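Local atomic coordinates of uncharacterized protein (Staphylococcus aureus subsp. aureus, PDB entry 3QFK), a protein that is of unknown function but belongs to the metal-binding calcineurin-like phosphoesterases and carries a C-terminal domain of the 5'-nucleotidase family. Residues Asp27-Ile32 and Phe73-Pro78; Leu364-Ser369 and Pro429-Tyr434; Phe386-Lys391 and Cys473-Arg478; Asn127-Cys132 and Gly146-Gln151. One frame throughout, in Å; residues are numbered along the deposited sequence.

Overall arrangement
Contact 1 is buried and holds part of the zinc site in the calcineurin-like region. Contact 4 lies in the same region but farther out. It is partly buried and joins two segments by van der Waals contact, with no hydrogen bond between them. Contacts 2 and 3 belong to the C-terminal family region, and both touch 2-oxoglutaric acid. Contact 3 is buried and built on paired strands. Contact 2 is partly buried and links loops through rings, a water and an ethanediol. Arg478 of contact 3 reaches Phe432 and Asn433 of contact 2. Gln75 of contact 1 packs on Phe386 and Pro387 of contact 3, so the two regions meet beside the ligand.

Contact 1 (Asp27-Ile32 and Phe73-Pro78). With ZN (zinc ion), chain B.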
# COMPACT_ATOMS: atom_id res chain seq x y z
N ASP A 27 5.81 -0.42 6.86
CA ASP A 27 4.64 -0.97 6.24
C ASP A 27 4.01 -2.13 7.03
O ASP A 27 3.67 -3.17 6.48
CB ASP A 27 4.98 -1.41 4.82
CG ASP A 27 5.44 -0.27 3.95
OD1 ASP A 27 4.58 0.30 3.25
OD2 ASP A 27 6.63 0.08 3.96
N VAL A 28 3.89 -1.92 8.34
CA VAL A 28 3.27 -2.87 9.23
C VAL A 28 1.81 -3.06 8.86
O VAL A 28 1.26 -4.17 8.98
CB VAL A 28 3.45 -2.46 10.69
CG1 VAL A 28 2.70 -3.42 11.59
CG2 VAL A 28 4.93 -2.44 10.99
N HIS A 29 1.18 -1.97 8.43
CA HIS A 29 -0.18 -2.00 7.92
C HIS A 29 -1.27 -2.53 8.88
O HIS A 29 -2.26 -3.10 8.44
CB HIS A 29 -0.23 -2.76 6.57
CG HIS A 29 0.20 -1.94 5.39
ND1 HIS A 29 -0.55 -0.87 4.93
CD2 HIS A 29 1.27 -2.03 4.57
CE1 HIS A 29 0.06 -0.33 3.89
NE2 HIS A 29 1.17 -1.01 3.65
N GLY A 30 -1.08 -2.32 10.18
CA GLY A 30 -2.04 -2.79 11.18
C GLY A 30 -1.99 -4.30 11.41
O GLY A 30 -2.92 -4.88 11.99
N TYR A 31 -0.95 -4.96 10.90
CA TYR A 31 -0.76 -6.37 11.19
C TYR A 31 0.02 -6.44 12.53
O TYR A 31 1.26 -6.50 12.55
CB TYR A 31 -0.06 -7.10 10.07
CG TYR A 31 -0.98 -7.26 8.87
CD1 TYR A 31 -1.84 -8.36 8.77
CD2 TYR A 31 -1.07 -6.28 7.89
CE1 TYR A 31 -2.73 -8.51 7.68
CE2 TYR A 31 -1.98 -6.42 6.78
CZ TYR A 31 -2.79 -7.52 6.71
OH TYR A 31 -3.67 -7.67 5.65
N ILE A 32 -0.73 -6.41 13.61
CA ILE A 32 -0.20 -6.47 14.99
C ILE A 32 -0.07 -7.92 15.46
O ILE A 32 0.99 -8.36 15.93
CB ILE A 32 -1.13 -5.73 15.95
CG1 ILE A 32 -1.34 -4.27 15.50
CG2 ILE A 32 -0.59 -5.79 17.37
CD1 ILE A 32 -0.06 -3.49 15.34
N PHE A 73 1.30 2.54 8.70
CA PHE A 73 0.98 1.86 9.94
C PHE A 73 -0.50 1.96 10.34
O PHE A 73 -0.98 1.19 11.17
CB PHE A 73 1.84 2.44 11.10
CG PHE A 73 1.53 3.89 11.45
CD1 PHE A 73 0.50 4.21 12.34
CD2 PHE A 73 2.24 4.93 10.87
CE1 PHE A 73 0.20 5.54 12.65
CE2 PHE A 73 1.96 6.26 11.20
CZ PHE A 73 0.92 6.56 12.08
N LEU A 74 -1.23 2.87 9.72
CA LEU A 74 -2.60 3.16 10.14
C LEU A 74 -3.73 2.46 9.38
O LEU A 74 -4.86 2.50 9.83
CB LEU A 74 -2.79 4.69 10.06
CG LEU A 74 -3.98 5.39 10.70
CD1 LEU A 74 -4.08 5.07 12.18
CD2 LEU A 74 -3.84 6.92 10.50
N GLN A 75 -3.41 1.81 8.27
CA GLN A 75 -4.38 1.14 7.42
C GLN A 75 -3.79 -0.11 6.78
O GLN A 75 -2.59 -0.20 6.55
CB GLN A 75 -4.83 2.10 6.30
CG GLN A 75 -5.84 1.54 5.27
CD GLN A 75 -5.23 0.67 4.17
OE1 GLN A 75 -4.03 0.73 3.92
NE2 GLN A 75 -6.06 -0.12 3.52
N GLY A 76 -4.65 -1.08 6.48
CA GLY A 76 -4.24 -2.26 5.76
C GLY A 76 -4.88 -3.57 6.15
O GLY A 76 -5.44 -4.26 5.31
N SER A 77 -4.84 -3.89 7.43
CA SER A 77 -5.33 -5.16 7.87
C SER A 77 -6.79 -5.10 8.24
O SER A 77 -7.34 -4.01 8.42
CB SER A 77 -4.56 -5.60 9.10
OG SER A 77 -4.92 -4.79 10.19
N PRO A 78 -7.41 -6.28 8.40
CA PRO A 78 -8.76 -6.38 8.88
C PRO A 78 -8.91 -5.77 10.28
O PRO A 78 -9.99 -5.34 10.63
CB PRO A 78 -9.02 -7.89 8.89
CG PRO A 78 -8.06 -8.43 7.84
CD PRO A 78 -6.86 -7.60 7.98
ZN ZN B . 2.67 -0.05 2.22
O HOH W 1 0.54 -0.81 12.02
O HOH W 2 0.89 -0.24 0.60
O HOH W 3 3.29 0.85 0.13
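His29 and Gln75 meet next to the zinc ion. The imidazole uses both nitrogens. NE2 binds zinc at 2.3 Å, and ND1 donates to Gln75 O at 2.7 Å. The carbonyl oxygen lies nearly in the ring plane, and the N-H...O angle is 158°. This bond fixes the rotation of the ring and leaves NE2 turned to the metal. Asp27 OD1 is a second ligand, at 2.2 Å from zinc. Two waters, Asp72 and His249 complete the site.

Farther out, the backbones are tied together. Ser77 OG donates to Gly30 O at 2.7 Å, arriving from above the carbonyl plane. Ser77 N makes a weak bond to His29 O. A water bridges Gly30 N and Phe73 O. The Tyr31 ring covers Ser77: CB sits 3.5 Å from the ring centroid, almost on the normal, a CH-pi contact. Gly30 lies in a type I' turn from Val28 to Tyr31, with positive phi. Ser77 is the N-cap of helix 78-85.

Asp27 and His29 form the Asp-X-His motif, and Gly71-Asp72 the Gly-Asp motif that precedes Phe73. Both are signatures of the metallophosphoesterase fold.

Contact 2 (Leu364-Ser369 and Pro429-Tyr434); sequences LFDSAS and PQHFNY. With AKG (2-oxoglutaric acid), chain D; EDO (1,2-ethanediol), chain F.
Phe432 lines the 2-oxoglutaric acid pocket, and Phe365 packs beside it. The two side chains cross at about a right angle. Phe432 CB comes in at the edge of the Phe365 ring, 3.8 Å from CD1 and close to its plane. Phe432 CG lies between the backbone N and the carbonyl carbon (chi1 54°). In this position the ring stands between Gln430 and the ligand. Gln430 CB is over one face. AKG C3 is over the opposite face, 3.8 Å above the plane and displaced toward the rim. Phe365 CE1 also comes within 4.0 Å of AKG O3. Phe386 and Tyr384 meet the Phe365 ring edge-to-face.

Polar links between the segments run through small molecules. Water 4 accepts from Leu364 N at 2.9 Å and lies close to His431 O and Tyr434 O. An ethanediol, probably from the crystallisation liquor, lies between Asp366 and His431. Its O2 accepts from Asp366 N at 3.0 Å in a nearly straight bond, and its O1 accepts from His431 N.

Asp366 OD1 approaches His431 CD2 at 3.7 Å. The carboxylate and imidazole planes are only 15° apart. His431 ND1 is hydrogen-bonded to Tyr410 OH; His431 NE2 lies 4.1 Å from Asp366 OD1, not in contact.

The one apolar side-chain touch is between Phe365 and Phe432, and no direct hydrogen bond joins the segments. The Phe432 ring offers the ligand an apolar face. Water 4 serves Leu364 N, while the ethanediol serves Asp366 N and His431 N. Given its probable origin, those two links need not be native.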
# COMPACT_ATOMS: atom_id res chain seq x y z
N LEU A 364 -9.20 -7.62 -9.39
CA LEU A 364 -9.35 -8.80 -8.57
C LEU A 364 -8.13 -8.68 -7.66
O LEU A 364 -6.98 -8.86 -8.10
CB LEU A 364 -9.28 -10.09 -9.38
CG LEU A 364 -9.43 -11.32 -8.48
CD1 LEU A 364 -10.86 -11.34 -7.93
CD2 LEU A 364 -9.07 -12.61 -9.23
N PHE A 365 -8.36 -8.37 -6.39
CA PHE A 365 -7.24 -8.17 -5.51
C PHE A 365 -6.54 -9.49 -5.15
O PHE A 365 -7.11 -10.58 -5.25
CB PHE A 365 -7.69 -7.38 -4.28
CG PHE A 365 -8.38 -6.09 -4.63
CD1 PHE A 365 -7.69 -5.08 -5.28
CD2 PHE A 365 -9.71 -5.88 -4.29
CE1 PHE A 365 -8.31 -3.87 -5.60
CE2 PHE A 365 -10.35 -4.67 -4.60
CZ PHE A 365 -9.65 -3.67 -5.26
N ASP A 366 -5.28 -9.37 -4.73
CA ASP A 366 -4.47 -10.54 -4.39
C ASP A 366 -5.09 -11.48 -3.35
O ASP A 366 -4.94 -12.69 -3.45
CB ASP A 366 -3.10 -10.07 -3.89
CG ASP A 366 -2.07 -11.18 -3.92
OD1 ASP A 366 -2.03 -11.92 -4.93
OD2 ASP A 366 -1.28 -11.28 -2.96
N SER A 367 -5.78 -10.93 -2.37
CA SER A 367 -6.39 -11.74 -1.28
C SER A 367 -7.81 -12.25 -1.58
O SER A 367 -8.44 -12.90 -0.72
CB SER A 367 -6.44 -10.89 -0.00
OG SER A 367 -7.31 -9.78 -0.18
N ALA A 368 -8.32 -11.94 -2.77
CA ALA A 368 -9.66 -12.36 -3.13
C ALA A 368 -9.70 -13.86 -3.44
O ALA A 368 -8.86 -14.39 -4.17
CB ALA A 368 -10.20 -11.53 -4.31
N SER A 369 -10.64 -14.55 -2.81
CA SER A 369 -10.85 -15.98 -3.04
C SER A 369 -12.28 -16.22 -3.46
O SER A 369 -12.72 -17.36 -3.53
CB SER A 369 -10.52 -16.77 -1.78
OG SER A 369 -9.11 -16.78 -1.58
N PRO A 429 4.30 -6.68 -6.46
CA PRO A 429 3.10 -7.11 -7.19
C PRO A 429 2.00 -6.03 -7.19
O PRO A 429 1.73 -5.40 -6.17
CB PRO A 429 2.63 -8.35 -6.42
CG PRO A 429 3.78 -8.75 -5.52
CD PRO A 429 4.59 -7.53 -5.29
N GLN A 430 1.41 -5.79 -8.36
CA GLN A 430 0.32 -4.82 -8.46
C GLN A 430 -0.88 -5.35 -9.27
O GLN A 430 -1.33 -4.73 -10.24
CB GLN A 430 0.83 -3.47 -8.98
CG GLN A 430 1.65 -3.54 -10.24
CD GLN A 430 2.09 -2.16 -10.74
OE1 GLN A 430 1.27 -1.25 -10.93
NE2 GLN A 430 3.39 -2.02 -10.99
N HIS A 431 -1.42 -6.47 -8.81
CA HIS A 431 -2.60 -7.06 -9.41
C HIS A 431 -3.77 -6.09 -9.29
O HIS A 431 -4.70 -6.11 -10.11
CB HIS A 431 -2.95 -8.41 -8.76
CG HIS A 431 -1.84 -9.42 -8.83
ND1 HIS A 431 -1.51 -10.09 -10.00
CD2 HIS A 431 -1.02 -9.92 -7.87
CE1 HIS A 431 -0.51 -10.92 -9.76
NE2 HIS A 431 -0.19 -10.84 -8.48
N PHE A 432 -3.71 -5.20 -8.31
CA PHE A 432 -4.74 -4.20 -8.10
C PHE A 432 -4.81 -3.20 -9.26
O PHE A 432 -5.75 -2.42 -9.35
CB PHE A 432 -4.56 -3.45 -6.75
CG PHE A 432 -3.20 -2.82 -6.58
CD1 PHE A 432 -2.89 -1.62 -7.18
CD2 PHE A 432 -2.24 -3.42 -5.77
CE1 PHE A 432 -1.64 -1.05 -7.01
CE2 PHE A 432 -0.98 -2.86 -5.61
CZ PHE A 432 -0.68 -1.67 -6.23
N ASN A 433 -3.81 -3.22 -10.14
CA ASN A 433 -3.81 -2.34 -11.30
C ASN A 433 -4.29 -2.98 -12.61
O ASN A 433 -4.16 -2.39 -13.66
CB ASN A 433 -2.47 -1.61 -11.47
CG ASN A 433 -2.31 -0.47 -10.47
OD1 ASN A 433 -3.29 0.17 -10.05
ND2 ASN A 433 -1.07 -0.20 -10.10
N TYR A 434 -4.86 -4.18 -12.52
CA TYR A 434 -5.48 -4.82 -13.67
C TYR A 434 -6.98 -4.80 -13.43
O TYR A 434 -7.46 -5.36 -12.45
CB TYR A 434 -5.02 -6.26 -13.86
CG TYR A 434 -5.83 -6.99 -14.91
CD1 TYR A 434 -5.75 -6.64 -16.24
CD2 TYR A 434 -6.67 -8.03 -14.55
CE1 TYR A 434 -6.48 -7.29 -17.18
CE2 TYR A 434 -7.39 -8.70 -15.48
CZ TYR A 434 -7.29 -8.34 -16.80
OH TYR A 434 -8.01 -9.02 -17.73
C1 AKG D . -1.92 -0.06 -2.60
O1 AKG D . -1.84 -1.29 -2.41
O2 AKG D . -0.94 0.69 -2.34
C2 AKG D . -3.15 0.55 -3.11
O5 AKG D . -3.30 1.75 -2.97
C3 AKG D . -4.23 -0.28 -3.78
C4 AKG D . -4.98 0.49 -4.88
C5 AKG D . -6.48 0.50 -4.62
O3 AKG D . -7.25 -0.01 -5.46
O4 AKG D . -6.89 1.04 -3.58
C1 EDO F . -2.03 -7.30 -5.21
O1 EDO F . -0.88 -6.83 -5.92
C2 EDO F . -3.08 -6.20 -5.08
O2 EDO F . -4.29 -6.56 -4.44
O HOH W 4 -6.79 -7.64 -10.98

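Contact 3 (Phe386-Lys391 and Cys473-Arg478); sequences FPNTFK and CVNNYR. With AKG (2-oxoglutaric acid), chain D.
The Asn476 amide lies across Asn388, with OD1 3.3 Å from Asn388 CB. The two amide planes are 68° apart. Asn476 CG sits between its backbone N and carbonyl carbon (chi1 69°), which folds OD1 back to accept from Thr389 N at 2.9 Å. That donor comes from above the carbonyl plane. Asn476 N returns a bond to Thr389 O at 2.8 Å, so this residue grips Thr389 twice.

Beyond it the strands pair. Lys391 and Val474 form an antiparallel hydrogen-bonded pair: Lys391 N bonds Val474 O and Val474 N bonds Lys391 O, each at 2.9 Å. Phe390 and Asn475 are the next, non-hydrogen-bonded pair, and Phe390 CD2 rests 3.6 Å from Asn475 CA. Asn475 is an N-cap: its OD1 accepts from Arg478 N at 2.8 Å.

At the ligand end, Asn388 ND2 donates to AKG O4 at 3.1 Å and weakly to O3. Tyr477 lays one ring face over AKG C4, and a face of Phe386 meets AKG C3.

Strand 390-396 runs between strands 469-475 and 493-497 of a mixed sheet. Strand 359-363 lies on the other side of 469-475. Helix 342-355 packs on Phe390 and Cys473, and helix 476-479 starts directly at the strand end.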
# COMPACT_ATOMS: atom_id res chain seq x y z
N PHE A 386 -9.81 -2.60 0.66
CA PHE A 386 -9.37 -1.21 0.57
C PHE A 386 -10.57 -0.34 0.84
O PHE A 386 -11.68 -0.70 0.47
CB PHE A 386 -8.79 -0.91 -0.81
CG PHE A 386 -7.56 -1.70 -1.13
CD1 PHE A 386 -6.34 -1.38 -0.55
CD2 PHE A 386 -7.62 -2.78 -2.01
CE1 PHE A 386 -5.18 -2.11 -0.84
CE2 PHE A 386 -6.47 -3.52 -2.32
CZ PHE A 386 -5.25 -3.19 -1.73
N PRO A 387 -10.35 0.81 1.51
CA PRO A 387 -11.49 1.66 1.77
C PRO A 387 -11.81 2.59 0.60
O PRO A 387 -11.99 3.76 0.79
CB PRO A 387 -11.06 2.45 3.03
CG PRO A 387 -9.60 2.52 2.95
CD PRO A 387 -9.12 1.34 2.11
N ASN A 388 -11.92 2.05 -0.61
CA ASN A 388 -12.22 2.87 -1.77
C ASN A 388 -13.71 3.14 -1.91
O ASN A 388 -14.52 2.26 -1.63
CB ASN A 388 -11.78 2.17 -3.06
CG ASN A 388 -10.29 1.80 -3.08
OD1 ASN A 388 -9.49 2.46 -2.47
ND2 ASN A 388 -9.95 0.74 -3.80
N THR A 389 -14.06 4.34 -2.35
CA THR A 389 -15.43 4.68 -2.68
C THR A 389 -15.44 4.71 -4.22
O THR A 389 -14.42 4.39 -4.86
CB THR A 389 -15.90 5.99 -2.05
OG1 THR A 389 -15.09 7.06 -2.54
CG2 THR A 389 -15.83 5.92 -0.50
N PHE A 390 -16.55 5.10 -4.84
CA PHE A 390 -16.63 5.06 -6.29
C PHE A 390 -17.13 6.34 -6.94
O PHE A 390 -17.77 7.20 -6.32
CB PHE A 390 -17.51 3.86 -6.70
CG PHE A 390 -17.02 2.55 -6.15
CD1 PHE A 390 -17.38 2.16 -4.86
CD2 PHE A 390 -16.17 1.74 -6.89
CE1 PHE A 390 -16.91 0.98 -4.31
CE2 PHE A 390 -15.69 0.53 -6.35
CZ PHE A 390 -16.05 0.16 -5.07
N LYS A 391 -16.80 6.46 -8.22
CA LYS A 391 -17.21 7.59 -9.03
C LYS A 391 -17.61 7.12 -10.42
O LYS A 391 -17.00 6.20 -10.96
CB LYS A 391 -16.07 8.61 -9.14
CG LYS A 391 -15.85 9.40 -7.82
CD LYS A 391 -14.86 10.54 -8.00
CE LYS A 391 -14.95 11.57 -6.83
NZ LYS A 391 -14.96 10.88 -5.51
N CYS A 473 -18.05 3.52 -14.05
CA CYS A 473 -17.96 3.52 -12.63
C CYS A 473 -16.62 2.93 -12.25
O CYS A 473 -16.37 1.77 -12.53
CB CYS A 473 -19.10 2.68 -12.05
SG CYS A 473 -19.01 2.62 -10.25
N VAL A 474 -15.75 3.73 -11.64
CA VAL A 474 -14.43 3.26 -11.21
C VAL A 474 -14.26 3.58 -9.75
O VAL A 474 -15.02 4.40 -9.22
CB VAL A 474 -13.31 3.97 -11.97
CG1 VAL A 474 -13.58 3.88 -13.46
CG2 VAL A 474 -13.22 5.44 -11.54
N ASN A 475 -13.28 2.97 -9.09
CA ASN A 475 -13.01 3.31 -7.67
C ASN A 475 -12.29 4.68 -7.59
O ASN A 475 -11.76 5.15 -8.60
CB ASN A 475 -12.28 2.19 -6.93
CG ASN A 475 -10.83 2.03 -7.35
OD1 ASN A 475 -10.11 3.00 -7.51
ND2 ASN A 475 -10.38 0.78 -7.48
N ASN A 476 -12.27 5.31 -6.41
CA ASN A 476 -11.71 6.65 -6.27
C ASN A 476 -10.22 6.69 -6.56
O ASN A 476 -9.72 7.70 -7.05
CB ASN A 476 -12.00 7.25 -4.89
CG ASN A 476 -11.23 6.55 -3.79
OD1 ASN A 476 -11.58 5.44 -3.38
ND2 ASN A 476 -10.18 7.20 -3.31
N TYR A 477 -9.53 5.59 -6.29
CA TYR A 477 -8.10 5.50 -6.58
C TYR A 477 -7.91 5.70 -8.08
O TYR A 477 -7.09 6.51 -8.52
CB TYR A 477 -7.57 4.14 -6.12
CG TYR A 477 -6.09 3.90 -6.31
CD1 TYR A 477 -5.17 4.27 -5.33
CD2 TYR A 477 -5.63 3.20 -7.41
CE1 TYR A 477 -3.81 4.00 -5.48
CE2 TYR A 477 -4.27 2.92 -7.57
CZ TYR A 477 -3.37 3.34 -6.60
OH TYR A 477 -2.04 3.06 -6.74
N ARG A 478 -8.66 4.96 -8.89
CA ARG A 478 -8.58 5.13 -10.36
C ARG A 478 -8.97 6.50 -10.82
O ARG A 478 -8.38 7.01 -11.78
CB ARG A 478 -9.54 4.22 -11.10
CG ARG A 478 -9.16 2.86 -11.14
CD ARG A 478 -8.02 2.59 -12.15
NE ARG A 478 -7.75 1.17 -12.03
CZ ARG A 478 -6.85 0.62 -11.23
NH1 ARG A 478 -5.99 1.38 -10.55
NH2 ARG A 478 -6.76 -0.70 -11.17
C1 AKG D . -1.92 -0.06 -2.60
O1 AKG D . -1.84 -1.29 -2.41
O2 AKG D . -0.94 0.69 -2.34
C2 AKG D . -3.15 0.55 -3.11
O5 AKG D . -3.30 1.75 -2.97
C3 AKG D . -4.23 -0.28 -3.78
C4 AKG D . -4.98 0.49 -4.88
C5 AKG D . -6.48 0.50 -4.62
O3 AKG D . -7.25 -0.01 -5.46
O4 AKG D . -6.89 1.04 -3.58

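Contact 4 (Asn127-Cys132 and Gly146-Gln151)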
# COMPACT_ATOMS: atom_id res chain seq x y z
N ASN A 127 2.93 8.58 21.45
CA ASN A 127 3.87 9.13 22.43
C ASN A 127 5.30 9.29 21.88
O ASN A 127 6.27 9.27 22.65
CB ASN A 127 3.83 8.28 23.73
CG ASN A 127 4.38 6.87 23.52
OD1 ASN A 127 4.94 6.57 22.49
ND2 ASN A 127 4.27 6.01 24.56
N TYR A 128 5.42 9.39 20.56
CA TYR A 128 6.71 9.67 19.89
C TYR A 128 6.44 10.55 18.66
O TYR A 128 5.33 10.60 18.17
CB TYR A 128 7.44 8.40 19.49
CG TYR A 128 6.66 7.55 18.52
CD1 TYR A 128 5.79 6.61 19.00
CD2 TYR A 128 6.77 7.71 17.14
CE1 TYR A 128 5.09 5.84 18.20
CE2 TYR A 128 6.03 6.92 16.29
CZ TYR A 128 5.19 5.99 16.84
OH TYR A 128 4.43 5.15 16.15
N PRO A 129 7.47 11.24 18.16
CA PRO A 129 7.20 12.11 17.00
C PRO A 129 7.23 11.40 15.67
O PRO A 129 7.97 10.45 15.47
CB PRO A 129 8.34 13.14 17.06
CG PRO A 129 9.45 12.47 17.80
CD PRO A 129 8.78 11.50 18.77
N VAL A 130 6.42 11.91 14.76
CA VAL A 130 6.36 11.45 13.37
C VAL A 130 7.00 12.58 12.58
O VAL A 130 6.53 13.72 12.61
CB VAL A 130 4.91 11.17 12.93
CG1 VAL A 130 4.81 10.84 11.43
CG2 VAL A 130 4.31 10.01 13.77
N LEU A 131 8.09 12.28 11.89
CA LEU A 131 8.85 13.26 11.15
C LEU A 131 8.53 13.24 9.65
O LEU A 131 8.62 12.19 8.98
CB LEU A 131 10.32 12.93 11.32
CG LEU A 131 10.87 12.97 12.75
CD1 LEU A 131 12.35 12.52 12.75
CD2 LEU A 131 10.71 14.34 13.33
N CYS A 132 8.19 14.41 9.11
CA CYS A 132 7.89 14.55 7.68
C CYS A 132 8.29 15.94 7.26
O CYS A 132 7.61 16.91 7.62
CB CYS A 132 6.41 14.34 7.42
SG CYS A 132 5.98 14.45 5.64
N GLY A 146 10.29 17.97 11.00
CA GLY A 146 10.78 17.19 9.87
C GLY A 146 12.14 16.56 10.13
O GLY A 146 12.49 15.54 9.52
N VAL A 147 12.91 17.16 11.04
CA VAL A 147 14.23 16.70 11.38
C VAL A 147 14.36 16.62 12.92
O VAL A 147 13.67 17.32 13.65
CB VAL A 147 15.30 17.66 10.81
CG1 VAL A 147 16.71 17.19 11.10
CG2 VAL A 147 15.11 17.83 9.30
N LYS A 148 15.23 15.74 13.39
CA LYS A 148 15.47 15.55 14.81
C LYS A 148 16.94 15.21 14.99
O LYS A 148 17.48 14.43 14.22
CB LYS A 148 14.60 14.39 15.34
CG LYS A 148 14.57 14.24 16.86
CD LYS A 148 13.68 13.07 17.30
CE LYS A 148 14.38 11.70 17.18
NZ LYS A 148 15.36 11.45 18.31
N TYR A 149 17.59 15.80 15.99
CA TYR A 149 18.99 15.52 16.24
C TYR A 149 19.18 14.94 17.63
O TYR A 149 18.35 15.16 18.50
CB TYR A 149 19.81 16.82 16.16
CG TYR A 149 19.76 17.54 14.84
CD1 TYR A 149 18.87 18.58 14.62
CD2 TYR A 149 20.64 17.21 13.83
CE1 TYR A 149 18.84 19.24 13.41
CE2 TYR A 149 20.61 17.87 12.61
CZ TYR A 149 19.72 18.87 12.40
OH TYR A 149 19.74 19.52 11.19
N PHE A 150 20.26 14.20 17.84
CA PHE A 150 20.57 13.65 19.17
C PHE A 150 22.02 13.25 19.24
O PHE A 150 22.67 13.12 18.20
CB PHE A 150 19.65 12.49 19.56
CG PHE A 150 19.70 11.31 18.62
CD1 PHE A 150 18.86 11.25 17.52
CD2 PHE A 150 20.55 10.24 18.87
CE1 PHE A 150 18.89 10.15 16.66
CE2 PHE A 150 20.58 9.14 18.01
CZ PHE A 150 19.75 9.10 16.91
N GLN A 151 22.54 13.09 20.47
CA GLN A 151 23.95 12.73 20.66
C GLN A 151 24.21 11.28 20.99
O GLN A 151 23.42 10.59 21.62
CB GLN A 151 24.61 13.62 21.75
CG GLN A 151 24.98 15.02 21.26
CD GLN A 151 23.75 15.83 20.89
OE1 GLN A 151 22.78 15.85 21.63
NE2 GLN A 151 23.79 16.49 19.73
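Leu131 CG lies anti to its carbonyl carbon (chi1 -61°), and this sends the branched end toward Lys148 of strand 147-152. Lys148 CG is anti to the backbone N (chi1 -170°), and the chain then bends at its outer two torsions. The two side chains cross at about a right angle, with Leu131 CD1 3.9 Å from Lys148 CB.

The contact belongs to the layered alpha/beta sandwich of the metallophosphoesterase fold. Strand 147-152 is an outermost strand of the six-stranded mixed sheet, next to 155-163. Segment 127-132 follows helix 116-125. Its Pro129 and Leu131 make backbone bonds with Gly105 of strand 104-105, an outermost strand of the five-stranded sheet. The contact therefore joins the margins of the two sheets. Phe104 touches both Leu131 and Lys148, and Phe150 stacks on Phe66 of strand 64-69 in the five-stranded sheet.

All direct touches are van der Waals. Pro129 CG reaches the aliphatic part of Lys148, 4.3 Å from CD. Leu131 CD2 passes 4.1 Å from Gly146 C. The backbones come nearest at Cys132 and Gly146. Cys132 also has a backbone bond to Asn145, just before the strand.

At this end Gly146 CA lies 3.8 Å from Cys132 C, while Gly146 O lies 3.8 Å from Leu131 CB.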